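Local coordinates for transmembrane protein (Bartonella henselae, PDB 3PAM) that is probably the solute-binding component of an ABC-type oligopeptide transport system, with a domain of the family 5 extracellular solute-binding proteins, at residues I28-E33 with Q148-R153. Sequence-based numbering, arbitrary orientation.
Sequences ILFDFE and QSNLSR
The ring of Phe30 and the side-chain amide of Asn150 approach obliquely, their planes 50° apart, with the amide atom modelled as ND2 lying 3.7 Å from CD1 of the ring. One face of that ring is taken by the chain itself: the backbone N of Phe32 stands 3.9 Å above the plane, offset toward the rim. Phe147 meets the ring edge-to-face, and Ile253 and Leu255 of strand 252-257 also touch the Phe30 side chain.

Asn150 contributes the largest share of the contact surface. Its CG lies anti to the carbonyl carbon (chi1 -55°), which brings CG toward the turn between helices 20-29 and 32-38. The modelled ND2 comes within 3.1 Å of Asp31 N, but the amide is probably turned over, and whether the two groups are hydrogen-bonded is not settled. Closer to the helix, CB of Asn150 presses against the carbonyl O of Leu29 at 3.1 Å, a tight approach of side-chain carbon to backbone oxygen.

Helix 138-152 is the connection of a beta-alpha-beta crossover, joining the adjacent parallel strands 130-135 and 157-162 of the mixed sheet, and its C-terminal part is set here against the junction of two helices from the N-terminal part of the chain. Asp31 is the N-cap of the second of these: OD1 accepts a hydrogen bond from Trp34 N and is also bonded to Thr92 OG1, while CB is the Asp31 side-chain atom nearest Asn150.

Beside Asn150, Leu29 and Leu151 cross at about a right angle, CD1 of the former 4.0 Å from CD2 of the latter. Leu29 also packs on Ala105 of helix 99-111 and on Leu154, whereas Leu151 reaches Ala158 of strand 157-162 and Ile156.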
loop_
_atom_site.group_PDB
_atom_site.type_symbol
_atom_site.label_atom_id
_atom_site.label_comp_id
_atom_site.label_asym_id
_atom_site.label_seq_id
_atom_site.Cartn_x
_atom_site.Cartn_y
_atom_site.Cartn_z
ATOM N N ILE A 28 -4.690 -1.092 7.976
ATOM C CA ILE A 28 -5.835 -1.609 8.716
ATOM C C ILE A 28 -6.704 -0.492 9.318
ATOM O O ILE A 28 -7.930 -0.579 9.307
ATOM C CB ILE A 28 -5.373 -2.574 9.818
ATOM C CG1 ILE A 28 -4.600 -3.737 9.191
ATOM C CG2 ILE A 28 -6.568 -3.056 10.637
ATOM C CD1 ILE A 28 -3.995 -4.691 10.209
ATOM N N LEU A 29 -6.059 0.549 9.835
ATOM C CA LEU A 29 -6.744 1.667 10.478
ATOM C C LEU A 29 -7.699 2.416 9.554
ATOM O O LEU A 29 -8.637 3.094 10.001
ATOM C CB LEU A 29 -5.718 2.656 11.041
ATOM C CG LEU A 29 -5.098 2.328 12.394
ATOM C CD1 LEU A 29 -3.777 3.035 12.592
ATOM C CD2 LEU A 29 -6.075 2.761 13.440
ATOM N N PHE A 30 -7.466 2.310 8.264
ATOM C CA PHE A 30 -8.322 2.977 7.334
ATOM C C PHE A 30 -9.568 2.143 7.141
ATOM O O PHE A 30 -9.487 0.931 6.902
ATOM C CB PHE A 30 -7.611 3.253 6.013
ATOM C CG PHE A 30 -8.519 3.754 4.941
ATOM C CD1 PHE A 30 -9.126 5.003 5.055
ATOM C CD2 PHE A 30 -8.790 2.963 3.826
ATOM C CE1 PHE A 30 -9.981 5.471 4.058
ATOM C CE2 PHE A 30 -9.640 3.417 2.808
ATOM C CZ PHE A 30 -10.235 4.666 2.913
ATOM N N ASP A 31 -10.704 2.835 7.263
ATOM C CA ASP A 31 -12.035 2.273 7.198
ATOM C C ASP A 31 -12.677 2.640 5.865
ATOM O O ASP A 31 -13.299 3.706 5.734
ATOM C CB ASP A 31 -12.871 2.835 8.369
ATOM C CG ASP A 31 -14.317 2.383 8.342
ATOM O OD1 ASP A 31 -14.750 1.834 7.309
ATOM O OD2 ASP A 31 -15.034 2.567 9.358
ATOM N N PHE A 32 -12.538 1.747 4.885
ATOM C CA PHE A 32 -13.076 1.962 3.534
ATOM C C PHE A 32 -14.593 1.973 3.480
ATOM O O PHE A 32 -15.185 2.756 2.720
ATOM C CB PHE A 32 -12.523 0.929 2.547
ATOM C CG PHE A 32 -13.276 0.864 1.260
ATOM C CD1 PHE A 32 -13.272 1.948 0.384
ATOM C CD2 PHE A 32 -14.007 -0.269 0.925
ATOM C CE1 PHE A 32 -13.995 1.911 -0.795
ATOM C CE2 PHE A 32 -14.722 -0.316 -0.257
ATOM C CZ PHE A 32 -14.707 0.776 -1.127
ATOM N N GLU A 33 -15.217 1.103 4.267
ATOM C CA GLU A 33 -16.684 0.980 4.290
ATOM C C GLU A 33 -17.393 2.226 4.805
ATOM O O GLU A 33 -18.468 2.563 4.314
ATOM C CB GLU A 33 -17.138 -0.281 5.044
ATOM C CG GLU A 33 -16.142 -0.816 6.057
ATOM C CD GLU A 33 -14.768 -1.106 5.462
ATOM O OE1 GLU A 33 -13.779 -0.502 5.934
ATOM O OE2 GLU A 33 -14.674 -1.924 4.521
ATOM N N GLN A 148 -7.807 10.747 8.198
ATOM C CA GLN A 148 -7.314 11.558 9.315
ATOM C C GLN A 148 -8.030 11.208 10.624
ATOM O O GLN A 148 -7.385 10.984 11.654
ATOM C CB GLN A 148 -7.451 13.051 9.000
ATOM C CG GLN A 148 -7.174 13.994 10.192
ATOM C CD GLN A 148 -7.279 15.444 9.796
ATOM O OE1 GLN A 148 -6.275 16.145 9.699
ATOM N NE2 GLN A 148 -8.497 15.902 9.538
ATOM N N SER A 149 -9.359 11.135 10.550
ATOM C CA SER A 149 -10.217 10.771 11.678
ATOM C C SER A 149 -9.938 9.371 12.248
ATOM O O SER A 149 -9.907 9.181 13.468
ATOM C CB SER A 149 -11.677 10.877 11.254
ATOM O OG SER A 149 -12.491 10.105 12.111
ATOM N N ASN A 150 -9.787 8.391 11.365
ATOM C CA ASN A 150 -9.363 7.057 11.762
ATOM C C ASN A 150 -8.027 7.084 12.530
ATOM O O ASN A 150 -7.877 6.383 13.518
ATOM C CB ASN A 150 -9.236 6.137 10.543
ATOM C CG ASN A 150 -10.505 6.077 9.717
ATOM O OD1 ASN A 150 -11.588 6.399 10.196
ATOM N ND2 ASN A 150 -10.380 5.651 8.461
ATOM N N LEU A 151 -7.085 7.908 12.076
ATOM C CA LEU A 151 -5.729 7.889 12.611
ATOM C C LEU A 151 -5.645 8.619 13.940
ATOM O O LEU A 151 -4.845 8.234 14.805
ATOM C CB LEU A 151 -4.718 8.480 11.625
ATOM C CG LEU A 151 -4.453 7.748 10.310
ATOM C CD1 LEU A 151 -3.757 8.700 9.308
ATOM C CD2 LEU A 151 -3.641 6.467 10.512
ATOM N N SER A 152 -6.482 9.648 14.087
ATOM C CA SER A 152 -6.577 10.438 15.315
ATOM C C SER A 152 -6.946 9.556 16.508
ATOM O O SER A 152 -6.487 9.782 17.634
ATOM C CB SER A 152 -7.627 11.540 15.145
ATOM O OG SER A 152 -7.549 12.499 16.184
ATOM N N ARG A 153 -7.779 8.554 16.246
ATOM C CA ARG A 153 -8.279 7.654 17.276
ATOM C C ARG A 153 -7.182 6.811 17.963
ATOM O O ARG A 153 -7.420 6.274 19.047
ATOM C CB ARG A 153 -9.419 6.772 16.731
#